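Local coordinates for ABC transporter (PDB 1JI0), which binds ATP and probably hydrolyses it to drive the import of branched-chain amino acids, at residues L27-I38 and A202-L212. Sequence-based numbering, arbitrary orientation.
Sequences LKVPRGQIVTLI and ALKVAHYGYVL
With CG of Y210 beside its own backbone N (chi1 -68°), the phenol swings from strand 208-212 across V35 to strand 27-30, where K28 N donates to Y210 OH at 3.0 Å. H207 is turned similarly (chi1 -66°), which carries ND1 to I34 N, 2.8 Å away; an ND1 that accepts is consistent with a neutral ring carrying its hydrogen on NE2. The phenol is packed from several sides: L27 CD2 sits over one face, 3.5 Å from the ring centroid, Y208 CE2 covers the opposite face, and V35 CG1 meets the edge in plane. A water links Y210 OH with K28 O.

Strands 34-38 and 208-212 run parallel, 14° apart, as neighbours in the mixed core sheet of this ABC-type ATP-binding domain. Their ladder begins with H207 N on I34 O (2.7 Å), then T36 N on Y208 O, Y210 N on T36 O, I38 N on Y210 O and L212 N on I38 O. On the other sheet face, L203 seats helix 199-205, its CD1 3.8 Å from I38 CD1 and its CD2 on T36 CG2, which A206 CB also touches from the loop before the strand. T36 OG1, 3.5 Å from A202 CB, hydrogen-bonds to L194 O in strand 192-196.

Strand 34-38 leads into the ATP-binding loop containing G44 and K45, which L212 approaches. Polar bonds at H207 and the phenol thus supplement the ladder, the latter tying the core sheet to the antiparallel sheet.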
loop_
_atom_site.group_PDB
_atom_site.type_symbol
_atom_site.label_atom_id
_atom_site.label_comp_id
_atom_site.label_asym_id
_atom_site.label_seq_id
_atom_site.Cartn_x
_atom_site.Cartn_y
_atom_site.Cartn_z
ATOM N N LEU A 27 12.725 -5.653 6.421
ATOM C CA LEU A 27 12.324 -5.003 5.173
ATOM C C LEU A 27 12.765 -3.557 5.193
ATOM O O LEU A 27 12.844 -2.948 6.252
ATOM C CB LEU A 27 10.805 -4.954 5.013
ATOM C CG LEU A 27 9.844 -6.115 5.194
ATOM C CD1 LEU A 27 8.435 -5.529 5.333
ATOM C CD2 LEU A 27 9.933 -7.067 4.018
ATOM N N LYS A 28 13.015 -3.001 4.011
ATOM C CA LYS A 28 13.379 -1.597 3.887
ATOM C C LYS A 28 12.622 -1.045 2.697
ATOM O O LYS A 28 12.499 -1.715 1.672
ATOM C CB LYS A 28 14.883 -1.432 3.669
ATOM C CG LYS A 28 15.712 -1.766 4.892
ATOM C CD LYS A 28 17.166 -1.371 4.689
ATOM C CE LYS A 28 18.025 -1.833 5.850
ATOM N NZ LYS A 28 19.463 -1.530 5.596
ATOM N N VAL A 29 12.076 0.154 2.842
ATOM C CA VAL A 29 11.349 0.796 1.748
ATOM C C VAL A 29 12.063 2.127 1.506
ATOM O O VAL A 29 11.852 3.091 2.241
ATOM C CB VAL A 29 9.869 1.054 2.128
ATOM C CG1 VAL A 29 9.110 1.578 0.923
ATOM C CG2 VAL A 29 9.226 -0.246 2.647
ATOM N N PRO A 30 12.942 2.182 0.485
ATOM C CA PRO A 30 13.695 3.403 0.160
ATOM C C PRO A 30 12.816 4.527 -0.371
ATOM O O PRO A 30 11.813 4.282 -1.049
ATOM C CB PRO A 30 14.709 2.927 -0.894
ATOM C CG PRO A 30 14.838 1.424 -0.615
ATOM C CD PRO A 30 13.398 1.051 -0.343
ATOM N N ARG A 31 13.218 5.760 -0.067
ATOM C CA ARG A 31 12.496 6.948 -0.494
ATOM C C ARG A 31 12.330 6.962 -2.007
ATOM O O ARG A 31 13.280 6.690 -2.740
ATOM C CB ARG A 31 13.250 8.209 -0.044
ATOM C CG ARG A 31 12.644 9.540 -0.532
ATOM C CD ARG A 31 13.248 10.716 0.229
ATOM N NE ARG A 31 13.038 10.545 1.668
ATOM C CZ ARG A 31 11.882 10.765 2.295
ATOM N NH1 ARG A 31 10.826 11.186 1.619
ATOM N NH2 ARG A 31 11.766 10.514 3.594
ATOM N N GLY A 32 11.116 7.270 -2.462
ATOM C CA GLY A 32 10.835 7.354 -3.887
ATOM C C GLY A 32 10.684 6.044 -4.635
ATOM O O GLY A 32 10.510 6.048 -5.851
ATOM N N GLN A 33 10.742 4.919 -3.930
ATOM C CA GLN A 33 10.609 3.632 -4.602
ATOM C C GLN A 33 9.283 2.941 -4.331
ATOM O O GLN A 33 8.520 3.339 -3.447
ATOM C CB GLN A 33 11.741 2.686 -4.172
ATOM C CG GLN A 33 13.117 3.056 -4.699
ATOM C CD GLN A 33 14.168 2.026 -4.327
ATOM O OE1 GLN A 33 13.845 0.871 -4.063
ATOM N NE2 GLN A 33 15.429 2.437 -4.313
ATOM N N ILE A 34 9.006 1.910 -5.118
ATOM C CA ILE A 34 7.817 1.097 -4.924
ATOM C C ILE A 34 8.390 -0.237 -4.486
ATOM O O ILE A 34 9.155 -0.863 -5.224
ATOM C CB ILE A 34 7.026 0.874 -6.232
ATOM C CG1 ILE A 34 6.300 2.155 -6.641
ATOM C CG2 ILE A 34 6.030 -0.280 -6.036
ATOM C CD1 ILE A 34 5.725 2.100 -8.068
ATOM N N VAL A 35 8.062 -0.654 -3.272
ATOM C CA VAL A 35 8.533 -1.933 -2.761
ATOM C C VAL A 35 7.317 -2.827 -2.618
ATOM O O VAL A 35 6.270 -2.382 -2.166
ATOM C CB VAL A 35 9.214 -1.782 -1.382
ATOM C CG1 VAL A 35 9.440 -3.160 -0.759
ATOM C CG2 VAL A 35 10.541 -1.067 -1.546
ATOM N N THR A 36 7.440 -4.087 -3.010
ATOM C CA THR A 36 6.307 -4.968 -2.892
ATOM C C THR A 36 6.595 -6.199 -2.047
ATOM O O THR A 36 7.700 -6.748 -2.040
ATOM C CB THR A 36 5.779 -5.400 -4.285
ATOM O OG1 THR A 36 4.561 -6.141 -4.118
ATOM C CG2 THR A 36 6.810 -6.269 -5.015
ATOM N N LEU A 37 5.578 -6.602 -1.303
ATOM C CA LEU A 37 5.648 -7.776 -0.459
ATOM C C LEU A 37 4.633 -8.706 -1.106
ATOM O O LEU A 37 3.452 -8.372 -1.204
ATOM C CB LEU A 37 5.241 -7.397 0.963
ATOM C CG LEU A 37 5.185 -8.448 2.062
ATOM C CD1 LEU A 37 6.544 -9.132 2.225
ATOM C CD2 LEU A 37 4.765 -7.750 3.359
ATOM N N ILE A 38 5.107 -9.848 -1.594
ATOM C CA ILE A 38 4.235 -10.809 -2.250
ATOM C C ILE A 38 4.289 -12.154 -1.548
ATOM O O ILE A 38 5.203 -12.423 -0.772
ATOM C CB ILE A 38 4.626 -10.997 -3.738
ATOM C CG1 ILE A 38 6.038 -11.581 -3.849
ATOM C CG2 ILE A 38 4.563 -9.652 -4.463
ATOM C CD1 ILE A 38 6.470 -11.856 -5.283
ATOM N N ALA A 202 2.463 -6.940 -9.504
ATOM C CA ALA A 202 3.215 -6.242 -8.471
ATOM C C ALA A 202 4.701 -6.114 -8.810
ATOM O O ALA A 202 5.278 -5.026 -8.718
ATOM C CB ALA A 202 3.047 -6.964 -7.123
ATOM N N LEU A 203 5.323 -7.228 -9.188
ATOM C CA LEU A 203 6.741 -7.207 -9.525
ATOM C C LEU A 203 7.051 -6.370 -10.768
ATOM O O LEU A 203 8.146 -5.813 -10.887
ATOM C CB LEU A 203 7.263 -8.632 -9.708
ATOM C CG LEU A 203 7.389 -9.427 -8.407
ATOM C CD1 LEU A 203 7.752 -10.880 -8.719
ATOM C CD2 LEU A 203 8.443 -8.770 -7.512
ATOM N N LYS A 204 6.100 -6.271 -11.692
ATOM C CA LYS A 204 6.317 -5.476 -12.901
ATOM C C LYS A 204 6.391 -3.971 -12.633
ATOM O O LYS A 204 7.036 -3.231 -13.382
ATOM C CB LYS A 204 5.218 -5.768 -13.928
ATOM C CG LYS A 204 5.269 -7.188 -14.479
ATOM C CD LYS A 204 4.071 -7.510 -15.370
ATOM C CE LYS A 204 4.103 -6.725 -16.668
ATOM N NZ LYS A 204 2.955 -7.105 -17.535
ATOM N N VAL A 205 5.745 -3.505 -11.569
ATOM C CA VAL A 205 5.776 -2.075 -11.264
ATOM C C VAL A 205 6.731 -1.702 -10.144
ATOM O O VAL A 205 7.134 -0.550 -10.029
ATOM C CB VAL A 205 4.370 -1.533 -10.898
ATOM C CG1 VAL A 205 3.432 -1.746 -12.054
ATOM C CG2 VAL A 205 3.851 -2.202 -9.628
ATOM N N ALA A 206 7.111 -2.682 -9.334
ATOM C CA ALA A 206 7.990 -2.428 -8.205
ATOM C C ALA A 206 9.474 -2.315 -8.529
ATOM O O ALA A 206 9.949 -2.813 -9.551
ATOM C CB ALA A 206 7.785 -3.510 -7.146
ATOM N N HIS A 207 10.198 -1.646 -7.639
ATOM C CA HIS A 207 11.638 -1.507 -7.766
ATOM C C HIS A 207 12.295 -2.678 -7.060
ATOM O O HIS A 207 13.302 -3.220 -7.523
ATOM C CB HIS A 207 12.129 -0.219 -7.105
ATOM C CG HIS A 207 11.649 1.023 -7.781
ATOM N ND1 HIS A 207 10.464 1.641 -7.451
ATOM C CD2 HIS A 207 12.171 1.733 -8.808
ATOM C CE1 HIS A 207 10.272 2.678 -8.248
ATOM N NE2 HIS A 207 11.294 2.755 -9.083
ATOM N N TYR A 208 11.706 -3.061 -5.930
ATOM C CA TYR A 208 12.249 -4.128 -5.098
ATOM C C TYR A 208 11.108 -4.979 -4.574
ATOM O O TYR A 208 9.996 -4.484 -4.393
ATOM C CB TYR A 208 13.001 -3.502 -3.922
ATOM C CG TYR A 208 14.004 -4.408 -3.252
ATOM C CD1 TYR A 208 15.297 -4.535 -3.755
ATOM C CD2 TYR A 208 13.662 -5.132 -2.110
ATOM C CE1 TYR A 208 16.233 -5.361 -3.134
ATOM C CE2 TYR A 208 14.583 -5.965 -1.479
ATOM C CZ TYR A 208 15.868 -6.074 -1.996
ATOM O OH TYR A 208 16.792 -6.882 -1.366
ATOM N N GLY A 209 11.384 -6.252 -4.324
ATOM C CA GLY A 209 10.350 -7.136 -3.821
ATOM C C GLY A 209 10.821 -8.069 -2.721
ATOM O O GLY A 209 12.016 -8.351 -2.593
ATOM N N TYR A 210 9.867 -8.550 -1.929
ATOM C CA TYR A 210 10.132 -9.482 -0.840
ATOM C C TYR A 210 9.108 -10.611 -0.959
ATOM O O TYR A 210 7.917 -10.360 -1.124
ATOM C CB TYR A 210 9.959 -8.801 0.519
ATOM C CG TYR A 210 10.987 -7.752 0.853
ATOM C CD1 TYR A 210 10.811 -6.424 0.472
ATOM C CD2 TYR A 210 12.137 -8.087 1.571
ATOM C CE1 TYR A 210 11.759 -5.450 0.805
ATOM C CE2 TYR A 210 13.081 -7.126 1.902
ATOM C CZ TYR A 210 12.889 -5.816 1.518
ATOM O OH TYR A 210 13.839 -4.876 1.833
ATOM N N VAL A 211 9.574 -11.853 -0.889
ATOM C CA VAL A 211 8.677 -12.997 -0.995
ATOM C C VAL A 211 8.444 -13.566 0.398
ATOM O O VAL A 211 9.353 -14.122 1.011
ATOM C CB VAL A 211 9.261 -14.096 -1.910
ATOM C CG1 VAL A 211 8.268 -15.246 -2.033
ATOM C CG2 VAL A 211 9.547 -13.529 -3.286
ATOM N N LEU A 212 7.217 -13.408 0.888
ATOM C CA LEU A 212 6.820 -13.880 2.210
ATOM C C LEU A 212 6.128 -15.249 2.124
ATOM O O LEU A 212 5.160 -15.421 1.384
ATOM C CB LEU A 212 5.876 -12.849 2.851
ATOM C CG LEU A 212 5.383 -12.981 4.303
ATOM C CD1 LEU A 212 6.523 -12.761 5.289
ATOM C CD2 LEU A 212 4.297 -11.932 4.554
HETATM O O HOH W 1 14.313 -2.455 -0.231
#